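PDB 1B77: protein (sliding clamp), which probably encircles DNA as a ring of three subunits and tethers the phage DNA polymerase to its template for processive replication. Local coordinates for residues D51-S59 with W92-I100; N176-M187 with I218-F228. All coordinates share one frame; numbering follows the deposited sequence.

Interaction 1: D51-S59 with W92-I100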
loop_
_atom_site.group_PDB
_atom_site.type_symbol
_atom_site.label_atom_id
_atom_site.label_comp_id
_atom_site.label_asym_id
_atom_site.label_seq_id
_atom_site.Cartn_x
_atom_site.Cartn_y
_atom_site.Cartn_z
ATOM N N ASP A 51 -7.561 -36.716 0.805
ATOM C CA ASP A 51 -7.002 -36.195 -0.430
ATOM C C ASP A 51 -7.973 -35.210 -1.066
ATOM O O ASP A 51 -9.180 -35.460 -1.142
ATOM C CB ASP A 51 -6.695 -37.340 -1.393
ATOM C CG ASP A 51 -5.898 -38.443 -0.727
ATOM O OD1 ASP A 51 -4.650 -38.351 -0.722
ATOM O OD2 ASP A 51 -6.525 -39.388 -0.185
ATOM N N VAL A 52 -7.445 -34.074 -1.507
ATOM C CA VAL A 52 -8.290 -33.061 -2.115
ATOM C C VAL A 52 -7.459 -32.073 -2.917
ATOM O O VAL A 52 -6.357 -31.695 -2.521
ATOM C CB VAL A 52 -9.105 -32.301 -1.028
ATOM C CG1 VAL A 52 -8.161 -31.501 -0.139
ATOM C CG2 VAL A 52 -10.170 -31.403 -1.684
ATOM N N ALA A 53 -7.999 -31.671 -4.059
ATOM C CA ALA A 53 -7.326 -30.730 -4.924
ATOM C C ALA A 53 -7.889 -29.335 -4.691
ATOM O O ALA A 53 -9.099 -29.154 -4.568
ATOM C CB ALA A 53 -7.513 -31.133 -6.383
ATOM N N LEU A 54 -7.003 -28.353 -4.632
ATOM C CA LEU A 54 -7.396 -26.964 -4.439
ATOM C C LEU A 54 -7.015 -26.161 -5.685
ATOM O O LEU A 54 -5.859 -26.174 -6.108
ATOM C CB LEU A 54 -6.701 -26.396 -3.205
ATOM C CG LEU A 54 -7.228 -26.931 -1.874
ATOM C CD1 LEU A 54 -6.231 -26.619 -0.758
ATOM C CD2 LEU A 54 -8.586 -26.319 -1.587
ATOM N N TYR A 55 -7.997 -25.481 -6.269
ATOM C CA TYR A 55 -7.795 -24.671 -7.471
ATOM C C TYR A 55 -7.113 -23.343 -7.134
ATOM O O TYR A 55 -6.252 -22.877 -7.878
ATOM C CB TYR A 55 -9.146 -24.376 -8.126
ATOM C CG TYR A 55 -9.059 -23.706 -9.482
ATOM C CD1 TYR A 55 -8.613 -24.405 -10.599
ATOM C CD2 TYR A 55 -9.413 -22.366 -9.643
ATOM C CE1 TYR A 55 -8.524 -23.790 -11.852
ATOM C CE2 TYR A 55 -9.329 -21.736 -10.890
ATOM C CZ TYR A 55 -8.885 -22.455 -11.988
ATOM O OH TYR A 55 -8.829 -21.850 -13.223
ATOM N N ASP A 56 -7.509 -22.740 -6.015
ATOM C CA ASP A 56 -6.961 -21.455 -5.584
ATOM C C ASP A 56 -6.429 -21.561 -4.160
ATOM O O ASP A 56 -7.062 -21.100 -3.209
ATOM C CB ASP A 56 -8.048 -20.375 -5.639
ATOM C CG ASP A 56 -7.486 -18.965 -5.487
ATOM O OD1 ASP A 56 -6.357 -18.798 -4.964
ATOM O OD2 ASP A 56 -8.196 -18.015 -5.887
ATOM N N LEU A 57 -5.255 -22.166 -4.031
ATOM C CA LEU A 57 -4.614 -22.374 -2.743
ATOM C C LEU A 57 -4.421 -21.099 -1.935
ATOM O O LEU A 57 -4.654 -21.084 -0.727
ATOM C CB LEU A 57 -3.257 -23.052 -2.949
ATOM C CG LEU A 57 -2.395 -23.255 -1.704
ATOM C CD1 LEU A 57 -3.186 -24.015 -0.656
ATOM C CD2 LEU A 57 -1.120 -24.005 -2.084
ATOM N N ASN A 58 -4.005 -20.023 -2.590
ATOM C CA ASN A 58 -3.774 -18.791 -1.855
ATOM C C ASN A 58 -5.002 -18.240 -1.149
ATOM O O ASN A 58 -4.913 -17.840 0.014
ATOM C CB ASN A 58 -3.205 -17.706 -2.755
ATOM C CG ASN A 58 -2.477 -16.648 -1.963
ATOM O OD1 ASN A 58 -1.456 -16.942 -1.324
ATOM N ND2 ASN A 58 -2.999 -15.419 -1.975
ATOM N N SER A 59 -6.141 -18.214 -1.846
ATOM C CA SER A 59 -7.380 -17.700 -1.253
ATOM C C SER A 59 -7.865 -18.624 -0.140
ATOM O O SER A 59 -8.485 -18.178 0.825
ATOM C CB SER A 59 -8.472 -17.545 -2.319
ATOM O OG SER A 59 -8.078 -16.615 -3.314
ATOM N N TRP A 92 -15.386 -24.671 1.399
ATOM C CA TRP A 92 -14.510 -24.275 0.304
ATOM C C TRP A 92 -14.574 -25.343 -0.785
ATOM O O TRP A 92 -14.556 -26.537 -0.503
ATOM C CB TRP A 92 -13.071 -24.100 0.813
ATOM C CG TRP A 92 -12.159 -23.424 -0.176
ATOM C CD1 TRP A 92 -11.429 -24.023 -1.166
ATOM C CD2 TRP A 92 -11.910 -22.017 -0.291
ATOM N NE1 TRP A 92 -10.744 -23.076 -1.887
ATOM C CE2 TRP A 92 -11.022 -21.837 -1.373
ATOM C CE3 TRP A 92 -12.360 -20.890 0.416
ATOM C CZ2 TRP A 92 -10.562 -20.574 -1.766
ATOM C CZ3 TRP A 92 -11.905 -19.627 0.020
ATOM C CH2 TRP A 92 -11.017 -19.485 -1.062
ATOM N N PRO A 93 -14.654 -24.924 -2.052
ATOM C CA PRO A 93 -14.730 -25.900 -3.137
ATOM C C PRO A 93 -13.531 -26.817 -3.339
ATOM O O PRO A 93 -12.378 -26.392 -3.257
ATOM C CB PRO A 93 -14.988 -25.026 -4.357
ATOM C CG PRO A 93 -14.232 -23.782 -4.023
ATOM C CD PRO A 93 -14.638 -23.552 -2.587
ATOM N N ALA A 94 -13.838 -28.086 -3.598
ATOM C CA ALA A 94 -12.839 -29.107 -3.879
ATOM C C ALA A 94 -12.757 -29.121 -5.397
ATOM O O ALA A 94 -13.776 -29.252 -6.071
ATOM C CB ALA A 94 -13.312 -30.460 -3.377
ATOM N N ALA A 95 -11.556 -28.985 -5.938
ATOM C CA ALA A 95 -11.387 -28.953 -7.379
ATOM C C ALA A 95 -11.277 -30.331 -8.022
ATOM O O ALA A 95 -10.831 -31.294 -7.401
ATOM C CB ALA A 95 -10.161 -28.130 -7.727
ATOM N N ASP A 96 -11.706 -30.429 -9.272
ATOM C CA ASP A 96 -11.567 -31.692 -9.955
ATOM C C ASP A 96 -10.096 -31.700 -10.346
ATOM O O ASP A 96 -9.585 -30.701 -10.866
ATOM C CB ASP A 96 -12.427 -31.755 -11.209
ATOM C CG ASP A 96 -12.282 -33.079 -11.930
ATOM O OD1 ASP A 96 -13.014 -34.031 -11.586
ATOM O OD2 ASP A 96 -11.419 -33.172 -12.826
ATOM N N LYS A 97 -9.422 -32.814 -10.080
ATOM C CA LYS A 97 -8.004 -32.964 -10.386
ATOM C C LYS A 97 -7.599 -32.450 -11.760
ATOM O O LYS A 97 -6.520 -31.887 -11.912
ATOM C CB LYS A 97 -7.581 -34.441 -10.301
ATOM C CG LYS A 97 -7.334 -34.971 -8.914
ATOM C CD LYS A 97 -6.747 -36.386 -8.986
ATOM C CE LYS A 97 -6.388 -36.921 -7.603
ATOM N NZ LYS A 97 -5.766 -38.291 -7.650
ATOM N N SER A 98 -8.453 -32.645 -12.760
ATOM C CA SER A 98 -8.106 -32.230 -14.113
ATOM C C SER A 98 -7.917 -30.738 -14.320
ATOM O O SER A 98 -7.392 -30.337 -15.357
ATOM C CB SER A 98 -9.134 -32.756 -15.131
ATOM O OG SER A 98 -10.371 -32.057 -15.078
ATOM N N THR A 99 -8.323 -29.919 -13.348
ATOM C CA THR A 99 -8.199 -28.461 -13.485
ATOM C C THR A 99 -6.979 -27.830 -12.829
ATOM O O THR A 99 -6.884 -26.603 -12.748
ATOM C CB THR A 99 -9.440 -27.708 -12.942
ATOM O OG1 THR A 99 -9.530 -27.890 -11.526
ATOM C CG2 THR A 99 -10.710 -28.217 -13.614
ATOM N N ILE A 100 -6.061 -28.655 -12.342
ATOM C CA ILE A 100 -4.831 -28.153 -11.734
ATOM C C ILE A 100 -3.691 -29.038 -12.197
ATOM O O ILE A 100 -3.919 -30.180 -12.592
ATOM C CB ILE A 100 -4.870 -28.210 -10.202
ATOM C CG1 ILE A 100 -5.015 -29.659 -9.743
ATOM C CG2 ILE A 100 -6.000 -27.350 -9.685
ATOM C CD1 ILE A 100 -4.830 -29.840 -8.257
HETATM O O HOH W 1 -10.362 -32.635 -5.184
HETATM O O HOH W 2 -10.754 -25.538 -5.450
HETATM O O HOH W 3 -9.797 -23.171 -4.473
#

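Interaction 2: N176-M187 with I218-F228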
loop_
_atom_site.group_PDB
_atom_site.type_symbol
_atom_site.label_atom_id
_atom_site.label_comp_id
_atom_site.label_asym_id
_atom_site.label_seq_id
_atom_site.Cartn_x
_atom_site.Cartn_y
_atom_site.Cartn_z
ATOM N N ASN A 176 36.485 -29.610 -12.749
ATOM C CA ASN A 176 35.533 -29.225 -13.792
ATOM C C ASN A 176 35.256 -27.730 -13.945
ATOM O O ASN A 176 35.630 -26.923 -13.083
ATOM C CB ASN A 176 34.212 -29.951 -13.559
ATOM C CG ASN A 176 34.324 -31.437 -13.770
ATOM O OD1 ASN A 176 34.303 -31.907 -14.910
ATOM N ND2 ASN A 176 34.468 -32.189 -12.687
ATOM N N ASN A 177 34.610 -27.375 -15.058
ATOM C CA ASN A 177 34.221 -25.994 -15.395
ATOM C C ASN A 177 32.719 -26.007 -15.689
ATOM O O ASN A 177 32.185 -27.021 -16.137
ATOM C CB ASN A 177 34.981 -25.509 -16.635
ATOM C CG ASN A 177 36.478 -25.531 -16.433
ATOM O OD1 ASN A 177 37.033 -24.698 -15.715
ATOM N ND2 ASN A 177 37.144 -26.500 -17.060
ATOM N N PHE A 178 32.038 -24.893 -15.452
ATOM C CA PHE A 178 30.599 -24.852 -15.683
ATOM C C PHE A 178 30.024 -23.448 -15.593
ATOM O O PHE A 178 30.572 -22.574 -14.924
ATOM C CB PHE A 178 29.896 -25.761 -14.667
ATOM C CG PHE A 178 30.302 -25.498 -13.239
ATOM C CD1 PHE A 178 29.781 -24.410 -12.543
ATOM C CD2 PHE A 178 31.250 -26.303 -12.609
ATOM C CE1 PHE A 178 30.199 -24.126 -11.241
ATOM C CE2 PHE A 178 31.673 -26.027 -11.311
ATOM C CZ PHE A 178 31.147 -24.936 -10.626
ATOM N N ASN A 179 28.912 -23.248 -16.291
ATOM C CA ASN A 179 28.199 -21.978 -16.305
ATOM C C ASN A 179 26.714 -22.328 -16.385
ATOM O O ASN A 179 26.120 -22.340 -17.473
ATOM C CB ASN A 179 28.615 -21.135 -17.512
ATOM C CG ASN A 179 28.057 -19.724 -17.459
ATOM O OD1 ASN A 179 26.966 -19.451 -17.960
ATOM N ND2 ASN A 179 28.798 -18.823 -16.828
ATOM N N PHE A 180 26.135 -22.647 -15.228
ATOM C CA PHE A 180 24.726 -23.022 -15.151
ATOM C C PHE A 180 23.845 -21.781 -15.146
ATOM O O PHE A 180 23.980 -20.916 -14.282
ATOM C CB PHE A 180 24.454 -23.862 -13.896
ATOM C CG PHE A 180 25.234 -25.149 -13.841
ATOM C CD1 PHE A 180 24.879 -26.234 -14.641
ATOM C CD2 PHE A 180 26.320 -25.283 -12.980
ATOM C CE1 PHE A 180 25.599 -27.438 -14.578
ATOM C CE2 PHE A 180 27.039 -26.480 -12.914
ATOM C CZ PHE A 180 26.676 -27.555 -13.713
ATOM N N VAL A 181 22.939 -21.713 -16.116
ATOM C CA VAL A 181 22.038 -20.577 -16.268
ATOM C C VAL A 181 20.638 -20.823 -15.709
ATOM O O VAL A 181 19.999 -21.833 -16.020
ATOM C CB VAL A 181 21.911 -20.196 -17.754
ATOM C CG1 VAL A 181 21.032 -18.961 -17.909
ATOM C CG2 VAL A 181 23.285 -19.967 -18.336
ATOM N N ILE A 182 20.159 -19.884 -14.898
ATOM C CA ILE A 182 18.836 -19.996 -14.294
ATOM C C ILE A 182 17.951 -18.785 -14.575
ATOM O O ILE A 182 18.385 -17.644 -14.436
ATOM C CB ILE A 182 18.943 -20.190 -12.760
ATOM C CG1 ILE A 182 19.545 -21.561 -12.451
ATOM C CG2 ILE A 182 17.572 -20.048 -12.105
ATOM C CD1 ILE A 182 19.801 -21.805 -10.982
ATOM N N ASN A 183 16.714 -19.043 -14.986
ATOM C CA ASN A 183 15.762 -17.975 -15.255
ATOM C C ASN A 183 15.314 -17.470 -13.885
ATOM O O ASN A 183 14.691 -18.200 -13.120
ATOM C CB ASN A 183 14.567 -18.516 -16.052
ATOM C CG ASN A 183 13.437 -17.493 -16.194
ATOM O OD1 ASN A 183 13.666 -16.279 -16.174
ATOM N ND2 ASN A 183 12.209 -17.988 -16.354
ATOM N N MET A 184 15.645 -16.223 -13.581
ATOM C CA MET A 184 15.305 -15.665 -12.285
ATOM C C MET A 184 13.834 -15.773 -11.919
ATOM O O MET A 184 13.478 -15.745 -10.746
ATOM C CB MET A 184 15.736 -14.203 -12.202
ATOM C CG MET A 184 15.865 -13.719 -10.777
ATOM S SD MET A 184 17.482 -14.049 -10.016
ATOM C CE MET A 184 17.633 -15.779 -10.150
ATOM N N ALA A 185 12.977 -15.900 -12.923
ATOM C CA ALA A 185 11.546 -15.997 -12.670
ATOM C C ALA A 185 11.177 -17.301 -11.974
ATOM O O ALA A 185 10.060 -17.438 -11.470
ATOM C CB ALA A 185 10.775 -15.869 -13.973
ATOM N N ASN A 186 12.098 -18.262 -11.950
ATOM C CA ASN A 186 11.814 -19.541 -11.311
ATOM C C ASN A 186 12.363 -19.631 -9.888
ATOM O O ASN A 186 12.191 -20.652 -9.226
ATOM C CB ASN A 186 12.394 -20.684 -12.144
ATOM C CG ASN A 186 11.944 -20.631 -13.580
ATOM O OD1 ASN A 186 10.752 -20.524 -13.857
ATOM N ND2 ASN A 186 12.890 -20.713 -14.507
ATOM N N MET A 187 13.020 -18.566 -9.429
ATOM C CA MET A 187 13.606 -18.548 -8.085
ATOM C C MET A 187 12.607 -18.143 -7.005
ATOM O O MET A 187 12.832 -17.173 -6.278
ATOM C CB MET A 187 14.806 -17.592 -8.050
ATOM C CG MET A 187 15.982 -18.048 -8.890
ATOM S SD MET A 187 16.799 -19.516 -8.244
ATOM C CE MET A 187 17.735 -18.794 -6.890
ATOM N N ILE A 218 14.963 -26.673 -9.574
ATOM C CA ILE A 218 14.720 -25.764 -10.673
ATOM C C ILE A 218 15.471 -26.180 -11.926
ATOM O O ILE A 218 16.676 -26.437 -11.891
ATOM C CB ILE A 218 15.137 -24.331 -10.288
ATOM C CG1 ILE A 218 14.344 -23.884 -9.053
ATOM C CG2 ILE A 218 14.896 -23.390 -11.448
ATOM C CD1 ILE A 218 14.906 -22.665 -8.361
ATOM N N ALA A 219 14.741 -26.248 -13.034
ATOM C CA ALA A 219 15.326 -26.611 -14.316
ATOM C C ALA A 219 16.221 -25.468 -14.768
ATOM O O ALA A 219 15.926 -24.304 -14.506
ATOM C CB ALA A 219 14.224 -26.853 -15.343
ATOM N N MET A 220 17.322 -25.795 -15.429
ATOM C CA MET A 220 18.230 -24.765 -15.908
ATOM C C MET A 220 18.094 -24.564 -17.414
ATOM O O MET A 220 17.555 -25.415 -18.118
ATOM C CB MET A 220 19.671 -25.111 -15.526
ATOM C CG MET A 220 19.895 -25.123 -14.016
ATOM S SD MET A 220 21.590 -25.531 -13.557
ATOM C CE MET A 220 21.693 -24.750 -12.007
ATOM N N GLU A 221 18.581 -23.426 -17.893
ATOM C CA GLU A 221 18.484 -23.067 -19.304
ATOM C C GLU A 221 19.339 -23.862 -20.282
ATOM O O GLU A 221 20.344 -24.466 -19.908
ATOM C CB GLU A 221 18.774 -21.577 -19.469
ATOM C CG GLU A 221 17.873 -20.714 -18.607
ATOM C CD GLU A 221 16.419 -21.070 -18.784
ATOM O OE1 GLU A 221 15.937 -21.010 -19.933
ATOM O OE2 GLU A 221 15.758 -21.418 -17.779
ATOM N N ALA A 222 18.921 -23.840 -21.547
ATOM C CA ALA A 222 19.613 -24.550 -22.615
ATOM C C ALA A 222 20.997 -23.969 -22.887
ATOM O O ALA A 222 21.889 -24.674 -23.354
ATOM C CB ALA A 222 18.771 -24.523 -23.890
ATOM N N ASP A 223 21.182 -22.688 -22.590
ATOM C CA ASP A 223 22.478 -22.062 -22.816
ATOM C C ASP A 223 23.476 -22.371 -21.706
ATOM O O ASP A 223 24.566 -21.796 -21.651
ATOM C CB ASP A 223 22.320 -20.549 -22.997
ATOM C CG ASP A 223 21.367 -19.933 -21.993
ATOM O OD1 ASP A 223 20.221 -20.428 -21.865
ATOM O OD2 ASP A 223 21.762 -18.944 -21.343
ATOM N N SER A 224 23.103 -23.287 -20.817
ATOM C CA SER A 224 23.996 -23.694 -19.743
ATOM C C SER A 224 25.082 -24.546 -20.395
ATOM O O SER A 224 24.859 -25.144 -21.450
ATOM C CB SER A 224 23.250 -24.548 -18.708
ATOM O OG SER A 224 22.176 -23.848 -18.109
ATOM N N THR A 225 26.253 -24.598 -19.772
ATOM C CA THR A 225 27.361 -25.403 -20.276
ATOM C C THR A 225 28.151 -25.941 -19.090
ATOM O O THR A 225 28.304 -25.253 -18.083
ATOM C CB THR A 225 28.321 -24.576 -21.168
ATOM O OG1 THR A 225 28.779 -23.427 -20.444
ATOM C CG2 THR A 225 27.621 -24.128 -22.445
ATOM N N HIS A 226 28.639 -27.174 -19.207
ATOM C CA HIS A 226 29.426 -27.791 -18.144
ATOM C C HIS A 226 30.404 -28.826 -18.698
ATOM O O HIS A 226 30.264 -29.278 -19.835
ATOM C CB HIS A 226 28.513 -28.468 -17.125
ATOM C CG HIS A 226 27.765 -29.639 -17.674
ATOM N ND1 HIS A 226 26.642 -29.501 -18.464
ATOM C CD2 HIS A 226 27.988 -30.967 -17.567
ATOM C CE1 HIS A 226 26.206 -30.699 -18.815
ATOM N NE2 HIS A 226 27.003 -31.604 -18.286
ATOM N N ASP A 227 31.376 -29.203 -17.870
ATOM C CA ASP A 227 32.402 -30.180 -18.233
ATOM C C ASP A 227 32.028 -31.598 -17.818
ATOM O O ASP A 227 32.501 -32.562 -18.416
ATOM C CB ASP A 227 33.731 -29.829 -17.557
ATOM C CG ASP A 227 34.373 -28.583 -18.129
ATOM O OD1 ASP A 227 33.653 -27.595 -18.392
ATOM O OD2 ASP A 227 35.611 -28.585 -18.302
ATOM N N PHE A 228 31.196 -31.725 -16.788
ATOM C CA PHE A 228 30.798 -33.038 -16.277
ATOM C C PHE A 228 30.198 -33.940 -17.344
ATOM O O PHE A 228 30.022 -33.474 -18.492
ATOM C CB PHE A 228 29.794 -32.888 -15.130
ATOM C CG PHE A 228 30.156 -31.815 -14.144
ATOM C CD1 PHE A 228 29.904 -30.479 -14.431
ATOM C CD2 PHE A 228 30.779 -32.136 -12.944
ATOM C CE1 PHE A 228 30.271 -29.480 -13.542
ATOM C CE2 PHE A 228 31.149 -31.145 -12.053
ATOM C CZ PHE A 228 30.896 -29.813 -12.353
ATOM O OXT PHE A 228 29.905 -35.111 -17.009
HETATM O O HOH W 4 26.641 -20.541 -20.948
HETATM O O HOH W 5 15.651 -21.665 -15.205
#

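Interaction 1: D51-S59 with W92-I100
Trp92 lays its indole between Leu54 and the start of the helix at 57-64; its CG, anti to the backbone N (chi1 -168°), carries the ring across toward Leu54 and Ser59. From CB, which points toward 51-59, the ring first meets Leu54, whose CD2 lies 3.7 Å from CD1 of Trp92, the two side chains crossing at about a right angle. Next, NE1 of Trp92 donates to a water at 2.8 Å that also accepts from Asp56 N. At the far end, CH2 of Trp92 comes to 3.4 Å from Ser59 CB, while Phe60 meets the indole edge-to-face and Leu133 of the second subunit packs on it.

Farther along, Ala95 N bonds to Ala53 O at 2.8 Å. Ala53 CB touches Ile100 CD1 at 3.5 Å, and Thr99 O lies in plane at the edge of the Tyr55 ring. Two more waters join Ala53 N to Ala95 O and Tyr55 N to Pro93 O. Strand 52-54, paired with strand 21-23, and helix 57-64 are thus tied to the end of strand 88-92 and its following loop in the N-terminal processivity-factor region. Polar links run mostly through water, three bridges to one direct bond, while alanines, Leu54, Ile100 and the indole pack directly.

Interaction 2: N176-M187 with I218-F228
The Phe228 ring carries Asn176 over one face, CB of Asn176 standing 3.8 Å from the centroid of that ring and the amide stacked on it with the planes 23° apart. At its edge, in plane, lie Phe178 CB and His226 CB, and the rings of Phe178 and Phe228 are inclined by 31°. Phe180 meets Met220 obliquely in a Met-aromatic contact, the SD of Met220 lying 4.5 Å from the centroid of the Phe180 ring; beyond it, Met220 CE reaches Ile182 CD1 at 3.6 Å.

Antiparallel backbone bonds pair Asn179 with Thr225, Asn179 N lying 2.8 Å from Thr225 O. Asn177 ND2, with its acceptor near the amide plane, bonds to Asp227 OD2 at 2.9 Å from above the carboxylate. A type I turn, 221-224, then breaks the regular pairing: chi1 of -60° places OG of Ser224 to accept from Val181 N at 3.0 Å, apparently in place of a backbone carbonyl, and it donates to Glu221 O. Glu221 N returns to Val181 O at 2.8 Å.

Strand 178-183 thus runs between strand 137-143 and the chain-terminal strand 225-226, while Phe178 and Phe228 pack on Val114 of strand 114-118 and Met220 on strand 204-210.

In the fold
Interactions 1 and 2 lie on opposite sides of the chain's centre, their centres 33 Å apart, and share no element. Both are partly buried. Interaction 1 belongs to the N-terminal half, where a short strand and a helix start meet the end of strand 88-92 and the loop after it, bridged by water; its Trp92 also reaches the second subunit. Interaction 2 is larger, a sheet edge in the C-terminal half with aromatic and methionine packing, buried at Phe178, Phe180 and Met220 and partly exposed at Phe228; no other chain of the assembly touches it. Its strand 215-219 pairs with strand 38-44, so 218-228 leads from the sheet spanning both halves to the chain end.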